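Local coordinates for fiber protein (Duck adenovirus 1, PDB 6ITX), which forms the trimeric C-terminal head of the viral fiber, the part that probably binds the host-cell receptor during attachment and entry, at residues A[203-212]-A[248-256]; A[144-155]-A[271-281]. All coordinates share one frame; numbering follows the deposited sequence.

Interaction 1 of 2, residues A[203-212]-A[248-256]; sequences YTNNRVNLAV and VCPCTVNTG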
loop_
_atom_site.group_PDB
_atom_site.type_symbol
_atom_site.label_atom_id
_atom_site.label_comp_id
_atom_site.label_asym_id
_atom_site.label_seq_id
_atom_site.Cartn_x
_atom_site.Cartn_y
_atom_site.Cartn_z
ATOM N N TYR A 203 12.789 3.990 -13.669
ATOM C CA TYR A 203 12.789 5.311 -13.059
ATOM C C TYR A 203 13.563 6.342 -13.869
ATOM O O TYR A 203 13.686 7.490 -13.421
ATOM C CB TYR A 203 13.332 5.221 -11.632
ATOM C CG TYR A 203 12.373 4.536 -10.694
ATOM C CD1 TYR A 203 11.140 5.102 -10.411
ATOM C CD2 TYR A 203 12.672 3.306 -10.121
ATOM C CE1 TYR A 203 10.242 4.484 -9.566
ATOM C CE2 TYR A 203 11.771 2.679 -9.264
ATOM C CZ TYR A 203 10.550 3.277 -8.995
ATOM O OH TYR A 203 9.627 2.677 -8.156
ATOM N N THR A 204 14.078 5.962 -15.048
ATOM C CA THR A 204 14.867 6.887 -15.861
ATOM C C THR A 204 14.192 8.246 -15.965
ATOM O O THR A 204 14.855 9.289 -15.899
ATOM C CB THR A 204 15.089 6.350 -17.289
ATOM O OG1 THR A 204 15.213 4.929 -17.286
ATOM C CG2 THR A 204 16.358 6.947 -17.887
ATOM N N ASN A 205 12.873 8.257 -16.134
ATOM C CA ASN A 205 12.150 9.501 -16.312
ATOM C C ASN A 205 11.177 9.798 -15.171
ATOM O O ASN A 205 10.313 10.666 -15.320
ATOM C CB ASN A 205 11.453 9.477 -17.666
ATOM C CG ASN A 205 12.449 9.408 -18.812
ATOM O OD1 ASN A 205 12.416 8.502 -19.635
ATOM N ND2 ASN A 205 13.369 10.362 -18.843
ATOM N N ASN A 206 11.322 9.124 -14.026
ATOM C CA ASN A 206 10.550 9.382 -12.805
ATOM C C ASN A 206 11.488 9.504 -11.614
ATOM O O ASN A 206 11.316 8.840 -10.590
ATOM C CB ASN A 206 9.542 8.279 -12.482
ATOM C CG ASN A 206 8.597 7.981 -13.621
ATOM O OD1 ASN A 206 8.808 7.032 -14.367
ATOM N ND2 ASN A 206 7.525 8.760 -13.734
ATOM N N ARG A 207 12.523 10.323 -11.737
ATOM C CA ARG A 207 13.444 10.534 -10.636
ATOM C C ARG A 207 13.857 11.992 -10.630
ATOM O O ARG A 207 14.086 12.580 -11.688
ATOM C CB ARG A 207 14.684 9.637 -10.754
ATOM C CG ARG A 207 15.348 9.774 -12.111
ATOM C CD ARG A 207 16.677 9.073 -12.233
ATOM N NE ARG A 207 17.146 9.202 -13.610
ATOM C CZ ARG A 207 18.309 8.765 -14.077
ATOM N NH1 ARG A 207 18.591 8.963 -15.358
ATOM N NH2 ARG A 207 19.187 8.140 -13.286
ATOM N N VAL A 208 13.963 12.563 -9.455
ATOM C CA VAL A 208 14.292 13.973 -9.325
ATOM C C VAL A 208 15.799 14.121 -9.107
ATOM O O VAL A 208 16.432 13.307 -8.421
ATOM C CB VAL A 208 13.479 14.596 -8.179
ATOM C CG1 VAL A 208 13.723 13.839 -6.875
ATOM C CG2 VAL A 208 13.768 16.071 -8.038
ATOM N N ASN A 209 16.385 15.135 -9.745
ATOM C CA ASN A 209 17.751 15.559 -9.466
ATOM C C ASN A 209 17.737 16.460 -8.234
ATOM O O ASN A 209 16.933 17.395 -8.163
ATOM C CB ASN A 209 18.307 16.311 -10.679
ATOM C CG ASN A 209 19.823 16.254 -10.775
ATOM O OD1 ASN A 209 20.488 15.564 -9.998
ATOM N ND2 ASN A 209 20.379 16.965 -11.756
ATOM N N LEU A 210 18.606 16.188 -7.264
ATOM C CA LEU A 210 18.644 16.960 -6.021
ATOM C C LEU A 210 19.919 17.784 -5.916
ATOM O O LEU A 210 21.002 17.341 -6.316
ATOM C CB LEU A 210 18.551 16.061 -4.785
ATOM C CG LEU A 210 17.330 15.161 -4.630
ATOM C CD1 LEU A 210 17.441 14.433 -3.303
ATOM C CD2 LEU A 210 16.001 15.936 -4.737
ATOM N N ALA A 211 19.791 18.971 -5.335
ATOM C CA ALA A 211 20.962 19.767 -5.009
ATOM C C ALA A 211 21.781 19.073 -3.919
ATOM O O ALA A 211 21.260 18.297 -3.109
ATOM C CB ALA A 211 20.540 21.174 -4.569
ATOM N N VAL A 212 23.087 19.363 -3.894
ATOM C CA VAL A 212 23.946 18.828 -2.828
ATOM C C VAL A 212 23.931 19.682 -1.560
ATOM O O VAL A 212 24.460 19.249 -0.523
ATOM C CB VAL A 212 25.391 18.642 -3.334
ATOM C CG1 VAL A 212 26.123 17.661 -2.459
ATOM C CG2 VAL A 212 25.358 18.114 -4.755
ATOM N N VAL A 248 6.976 8.906 -2.184
ATOM C CA VAL A 248 8.212 8.238 -2.555
ATOM C C VAL A 248 8.495 8.538 -4.012
ATOM O O VAL A 248 7.607 8.430 -4.868
ATOM C CB VAL A 248 8.137 6.725 -2.317
ATOM C CG1 VAL A 248 9.419 6.075 -2.768
ATOM C CG2 VAL A 248 7.836 6.424 -0.870
ATOM N N CYS A 249 9.718 8.905 -4.288
ATOM C CA CYS A 249 10.157 9.211 -5.628
ATOM C C CYS A 249 11.662 9.015 -5.659
ATOM O O CYS A 249 12.383 9.643 -4.863
ATOM C CB CYS A 249 9.808 10.640 -6.023
ATOM S SG CYS A 249 10.478 11.009 -7.639
ATOM N N PRO A 250 12.170 8.147 -6.529
ATOM C CA PRO A 250 13.619 7.980 -6.624
ATOM C C PRO A 250 14.306 9.280 -7.028
ATOM O O PRO A 250 13.703 10.192 -7.596
ATOM C CB PRO A 250 13.772 6.887 -7.685
ATOM C CG PRO A 250 12.547 6.057 -7.475
ATOM C CD PRO A 250 11.459 7.082 -7.251
ATOM N N CYS A 251 15.591 9.369 -6.694
ATOM C CA CYS A 251 16.334 10.603 -6.893
ATOM C C CYS A 251 17.778 10.308 -7.269
ATOM O O CYS A 251 18.299 9.203 -7.058
ATOM C CB CYS A 251 16.329 11.456 -5.634
ATOM S SG CYS A 251 17.091 10.510 -4.309
ATOM N N THR A 252 18.415 11.337 -7.812
ATOM C CA THR A 252 19.834 11.355 -8.116
ATOM C C THR A 252 20.405 12.681 -7.640
ATOM O O THR A 252 19.736 13.721 -7.707
ATOM C CB THR A 252 20.085 11.155 -9.616
ATOM O OG1 THR A 252 21.428 10.706 -9.795
ATOM C CG2 THR A 252 19.880 12.446 -10.400
ATOM N N VAL A 253 21.627 12.651 -7.135
ATOM C CA VAL A 253 22.234 13.870 -6.614
ATOM C C VAL A 253 23.257 14.386 -7.617
ATOM O O VAL A 253 24.041 13.612 -8.184
ATOM C CB VAL A 253 22.848 13.636 -5.223
ATOM C CG1 VAL A 253 23.071 14.964 -4.514
ATOM C CG2 VAL A 253 21.922 12.766 -4.378
ATOM N N ASN A 254 23.274 15.715 -7.788
ATOM C CA ASN A 254 23.862 16.356 -8.966
ATOM C C ASN A 254 25.270 15.862 -9.263
ATOM O O ASN A 254 25.625 15.669 -10.436
ATOM C CB ASN A 254 23.862 17.884 -8.783
ATOM C CG ASN A 254 24.056 18.640 -10.098
ATOM O OD1 ASN A 254 24.961 18.329 -10.885
ATOM N ND2 ASN A 254 23.183 19.616 -10.353
ATOM N N THR A 255 26.074 15.617 -8.224
ATOM C CA THR A 255 27.514 15.416 -8.389
ATOM C C THR A 255 27.969 14.105 -7.726
ATOM O O THR A 255 28.839 14.082 -6.857
ATOM C CB THR A 255 28.234 16.639 -7.833
ATOM O OG1 THR A 255 27.558 17.071 -6.643
ATOM C CG2 THR A 255 28.230 17.787 -8.852
ATOM N N GLY A 256 27.394 12.986 -8.173
ATOM C CA GLY A 256 27.684 11.689 -7.603
ATOM C C GLY A 256 28.818 10.963 -8.317
ATOM O O GLY A 256 29.353 11.401 -9.336
#
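Val208 and Leu210 are stitched to Pro250, Thr252 and Asn254 by the ladder of a parallel strand pair. N of Val208 donates to O of Pro250, N of Thr252 to O of Val208, and N of Leu210 to O of Thr252, at 2.7 to 3.0 Å. A longer bond, 3.2 Å from N of Asn254 to O of Leu210, closes the ladder. Proline suits position 250: its carbonyl serves the pair while its missing N-H is not called upon.

Its CG sits over the centre of the Tyr203 ring, 3.4 Å from the centroid and 12° off the normal, a CH-pi contact. Tyr203 CG, anti to the carbonyl carbon (chi1 -71°), swings the ring over Pro250. On one side of the sheet, the branched and apolar side chains of Val208 and Leu210 both reach Cys251, CG1 of Val208 lying 3.7 Å from its CB.

Behind these contacts, a type I turn from Tyr203 to Asn206 leads the chain into the short strand. Arg207, just past it, reaches back, NE donating to O of Thr204 from above the carbonyl plane, with NH2 held by OD1 of Asn261.

Strand 208-210 pairs with strand 241-253, itself antiparallel to strands 226-235 and 262-271. Leu210 and Cys251 pack on Val164 of strand 160-165, while Tyr203 meets Tyr298 of strand 288-299 and Pro293 of the second subunit.

Interaction 2 of 2, residues A[144-155]-A[271-281]; sequences TAGYWFTGGNSV and QSALGTNFFAS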
loop_
_atom_site.group_PDB
_atom_site.type_symbol
_atom_site.label_atom_id
_atom_site.label_comp_id
_atom_site.label_asym_id
_atom_site.label_seq_id
_atom_site.Cartn_x
_atom_site.Cartn_y
_atom_site.Cartn_z
ATOM N N THR A 144 12.015 15.954 17.297
ATOM C CA THR A 144 11.747 16.874 18.394
ATOM C C THR A 144 11.790 18.309 17.890
ATOM O O THR A 144 12.529 18.641 16.959
ATOM C CB THR A 144 12.754 16.717 19.551
ATOM O OG1 THR A 144 14.077 17.018 19.089
ATOM C CG2 THR A 144 12.722 15.313 20.122
ATOM N N ALA A 145 10.998 19.168 18.525
ATOM C CA ALA A 145 11.023 20.579 18.148
ATOM C C ALA A 145 12.388 21.194 18.421
ATOM O O ALA A 145 12.832 22.088 17.678
ATOM C CB ALA A 145 9.930 21.346 18.890
ATOM N N GLY A 146 13.073 20.709 19.463
ATOM C CA GLY A 146 14.380 21.255 19.798
ATOM C C GLY A 146 15.358 21.114 18.655
ATOM O O GLY A 146 16.140 22.026 18.376
ATOM N N TYR A 147 15.294 19.983 17.953
ATOM C CA TYR A 147 16.128 19.745 16.793
ATOM C C TYR A 147 15.425 20.092 15.491
ATOM O O TYR A 147 15.872 19.671 14.415
ATOM C CB TYR A 147 16.588 18.298 16.795
ATOM C CG TYR A 147 17.617 18.055 17.847
ATOM C CD1 TYR A 147 18.922 18.530 17.694
ATOM C CD2 TYR A 147 17.294 17.374 19.010
ATOM C CE1 TYR A 147 19.875 18.309 18.663
ATOM C CE2 TYR A 147 18.236 17.151 19.986
ATOM C CZ TYR A 147 19.524 17.619 19.812
ATOM O OH TYR A 147 20.453 17.385 20.795
ATOM N N TRP A 148 14.335 20.834 15.567
ATOM C CA TRP A 148 13.661 21.347 14.391
ATOM C C TRP A 148 13.967 22.826 14.279
ATOM O O TRP A 148 14.382 23.465 15.244
ATOM C CB TRP A 148 12.149 21.127 14.483
ATOM C CG TRP A 148 11.492 20.926 13.176
ATOM C CD1 TRP A 148 10.904 21.881 12.390
ATOM C CD2 TRP A 148 11.334 19.682 12.486
ATOM N NE1 TRP A 148 10.407 21.305 11.253
ATOM C CE2 TRP A 148 10.658 19.957 11.283
ATOM C CE3 TRP A 148 11.697 18.357 12.772
ATOM C CZ2 TRP A 148 10.337 18.965 10.368
ATOM C CZ3 TRP A 148 11.379 17.373 11.855
ATOM C CH2 TRP A 148 10.705 17.686 10.668
ATOM N N PHE A 149 13.760 23.376 13.090
ATOM C CA PHE A 149 14.032 24.787 12.932
ATOM C C PHE A 149 13.058 25.563 13.799
ATOM O O PHE A 149 12.183 24.985 14.452
ATOM C CB PHE A 149 13.955 25.187 11.455
ATOM C CG PHE A 149 12.621 24.920 10.805
ATOM C CD1 PHE A 149 11.520 25.745 11.057
ATOM C CD2 PHE A 149 12.475 23.864 9.915
ATOM C CE1 PHE A 149 10.305 25.512 10.454
ATOM C CE2 PHE A 149 11.255 23.624 9.299
ATOM C CZ PHE A 149 10.165 24.440 9.576
ATOM N N THR A 150 13.207 26.889 13.805
ATOM C CA THR A 150 12.358 27.764 14.608
ATOM C C THR A 150 11.826 28.890 13.741
ATOM O O THR A 150 12.559 29.437 12.920
ATOM C CB THR A 150 13.131 28.336 15.816
ATOM O OG1 THR A 150 13.759 27.266 16.541
ATOM C CG2 THR A 150 12.188 29.095 16.768
ATOM N N GLY A 151 10.553 29.214 13.915
ATOM C CA GLY A 151 9.806 30.236 13.204
ATOM C C GLY A 151 8.784 29.634 12.240
ATOM O O GLY A 151 8.961 28.527 11.708
ATOM N N GLY A 152 7.720 30.398 11.975
ATOM C CA GLY A 152 6.604 29.884 11.208
ATOM C C GLY A 152 5.635 29.128 12.094
ATOM O O GLY A 152 5.787 29.053 13.321
ATOM N N ASN A 153 4.609 28.557 11.463
ATOM C CA ASN A 153 3.549 27.867 12.198
ATOM C C ASN A 153 3.308 26.510 11.557
ATOM O O ASN A 153 2.928 26.440 10.387
ATOM C CB ASN A 153 2.265 28.702 12.212
ATOM C CG ASN A 153 1.162 28.067 13.013
ATOM O OD1 ASN A 153 0.900 26.871 12.913
ATOM N ND2 ASN A 153 0.548 28.863 13.885
ATOM N N SER A 154 3.531 25.438 12.325
ATOM C CA SER A 154 3.339 24.092 11.790
ATOM C C SER A 154 1.883 23.838 11.437
ATOM O O SER A 154 1.580 23.208 10.409
ATOM C CB SER A 154 3.810 23.042 12.796
ATOM O OG SER A 154 3.054 23.155 13.982
ATOM N N VAL A 155 0.975 24.314 12.284
ATOM C CA VAL A 155 -0.440 24.067 12.071
ATOM C C VAL A 155 -0.882 24.646 10.737
ATOM O O VAL A 155 -1.593 23.991 9.963
ATOM C CB VAL A 155 -1.263 24.637 13.237
ATOM C CG1 VAL A 155 -2.767 24.518 12.954
ATOM C CG2 VAL A 155 -0.882 23.928 14.528
ATOM N N GLN A 271 -2.086 19.044 11.329
ATOM C CA GLN A 271 -2.625 19.216 12.668
ATOM C C GLN A 271 -3.929 20.004 12.583
ATOM O O GLN A 271 -4.120 20.836 11.686
ATOM C CB GLN A 271 -1.656 19.986 13.591
ATOM C CG GLN A 271 -0.246 19.460 13.737
ATOM C CD GLN A 271 0.674 20.484 14.437
ATOM O OE1 GLN A 271 1.312 21.308 13.787
ATOM N NE2 GLN A 271 0.712 20.447 15.764
ATOM N N SER A 272 -4.820 19.754 13.541
ATOM C CA SER A 272 -6.041 20.537 13.626
ATOM C C SER A 272 -5.710 21.924 14.170
ATOM O O SER A 272 -4.569 22.222 14.533
ATOM C CB SER A 272 -7.069 19.810 14.480
ATOM O OG SER A 272 -6.532 19.526 15.755
ATOM N N ALA A 273 -6.724 22.790 14.237
ATOM C CA ALA A 273 -6.467 24.211 14.469
ATOM C C ALA A 273 -5.800 24.494 15.814
ATOM O O ALA A 273 -5.094 25.499 15.945
ATOM C CB ALA A 273 -7.767 25.006 14.366
ATOM N N LEU A 274 -5.992 23.643 16.822
ATOM C CA LEU A 274 -5.480 23.951 18.156
ATOM C C LEU A 274 -4.229 23.155 18.546
ATOM O O LEU A 274 -3.879 23.111 19.731
ATOM C CB LEU A 274 -6.577 23.723 19.200
ATOM C CG LEU A 274 -7.801 24.642 19.113
ATOM C CD1 LEU A 274 -8.746 24.354 20.272
ATOM C CD2 LEU A 274 -7.388 26.121 19.061
ATOM N N GLY A 275 -3.561 22.506 17.602
ATOM C CA GLY A 275 -2.341 21.815 17.941
ATOM C C GLY A 275 -1.212 22.788 18.235
ATOM O O GLY A 275 -1.216 23.939 17.798
ATOM N N THR A 276 -0.224 22.322 18.996
ATOM C CA THR A 276 0.855 23.216 19.366
ATOM C C THR A 276 1.749 23.471 18.158
ATOM O O THR A 276 1.933 22.605 17.294
ATOM C CB THR A 276 1.667 22.658 20.557
ATOM O OG1 THR A 276 2.671 21.742 20.118
ATOM C CG2 THR A 276 0.771 21.951 21.564
ATOM N N ASN A 277 2.283 24.690 18.090
ATOM C CA ASN A 277 3.154 25.121 16.994
ATOM C C ASN A 277 4.526 24.498 17.193
ATOM O O ASN A 277 5.365 25.034 17.921
ATOM C CB ASN A 277 3.234 26.642 16.957
ATOM C CG ASN A 277 4.105 27.166 15.836
ATOM O OD1 ASN A 277 4.610 26.407 15.013
ATOM N ND2 ASN A 277 4.297 28.481 15.807
ATOM N N PHE A 278 4.754 23.352 16.542
ATOM C CA PHE A 278 6.063 22.704 16.573
ATOM C C PHE A 278 7.213 23.669 16.278
ATOM O O PHE A 278 8.330 23.467 16.759
ATOM C CB PHE A 278 6.089 21.552 15.560
ATOM C CG PHE A 278 7.003 20.396 15.942
ATOM C CD1 PHE A 278 6.767 19.649 17.094
ATOM C CD2 PHE A 278 8.063 20.033 15.118
ATOM C CE1 PHE A 278 7.570 18.574 17.421
ATOM C CE2 PHE A 278 8.873 18.975 15.431
ATOM C CZ PHE A 278 8.630 18.229 16.590
ATOM N N PHE A 279 6.986 24.700 15.476
ATOM C CA PHE A 279 8.097 25.551 15.073
ATOM C C PHE A 279 8.289 26.741 16.005
ATOM O O PHE A 279 9.247 27.503 15.822
ATOM C CB PHE A 279 7.902 26.056 13.633
ATOM C CG PHE A 279 7.578 24.974 12.635
ATOM C CD1 PHE A 279 8.043 23.666 12.814
ATOM C CD2 PHE A 279 6.821 25.274 11.498
ATOM C CE1 PHE A 279 7.732 22.666 11.894
ATOM C CE2 PHE A 279 6.521 24.292 10.560
ATOM C CZ PHE A 279 6.971 22.980 10.760
ATOM N N ALA A 280 7.414 26.917 16.992
ATOM C CA ALA A 280 7.470 28.101 17.833
ATOM C C ALA A 280 8.633 28.004 18.816
ATOM O O ALA A 280 9.129 26.918 19.137
ATOM C CB ALA A 280 6.153 28.295 18.582
ATOM N N SER A 281 9.074 29.174 19.290
ATOM C CA SER A 281 10.174 29.265 20.237
ATOM C C SER A 281 9.717 29.062 21.675
ATOM O O SER A 281 10.558 28.841 22.559
ATOM C CB SER A 281 10.867 30.622 20.112
ATOM O OG SER A 281 9.959 31.677 20.408
HETATM O O HOH W 1 -1.230 21.170 9.266
#
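Phe279 is inserted between Ser154 and Phe149, which cover opposite faces of its ring. CB of Ser154 stands over the centre of one face, 3.8 Å from the centroid, in a CH-pi contact; from the other side Phe149 brings CE1 to 3.5 Å from CG of Phe279, the two planes inclined at 43°. Trp148 lies alongside Phe279 and points the same way, their planes nearly parallel but slid apart with little overlap. Phe278 instead turns its edge to the face of Trp148, its plane at 68° to the indole, while CB of Ala145 lies over a face of Phe278 in a CH-pi contact; the short alanine side chain lets the backbone come close to that ring.

This aromatic cluster fastens together two irregular loops of the head domain, after strands 134-144 and 262-271. Beside it, Asn277 makes an Asx turn: OD1 accepts from N of Phe279 and, across the contact, from N of Ser154 at 3.1 Å, the donors arriving from opposite faces of the amide. With CG anti to the backbone N (chi1 -179°), the side chain reaches across, and ND2 donates in its amide plane to O of Gly152 at 3.0 Å. Asparagine suits this place by offering both acceptor and donor.

Ser154 OG donates to OE1 of Gln271 on an in-plane lone pair and accepts from N of Phe278 at 3.1 Å. The rotation of the Gln271 amide is also fixed at NE2, which donates to O of Thr276 and O of Met239. Gly151 N meets O of Phe279 at 2.9 Å, nearly straight.

Interactions 1 and 2 lie in the same head domain but do not touch: their centres are 29 Å apart and their nearest atoms about 16 Å. In sequence, both segments of interaction 1 fall between 144-155 and 271-281. Strand 262-271 connects them, since it pairs with strand 241-253 beside interaction 1 and its last residue, Gln271, belongs to interaction 2. Interaction 1 is the one near the bound glutamine, with the Tyr203 side chain about 8 Å from it; the glutamine is contacted by Gly133, Val299, Gly300 and Ala301, and Tyr203 OH bonds weakly to N of Val299. Interaction 1 also touches the second subunit, whereas no other chain of the trimer touches interaction 2.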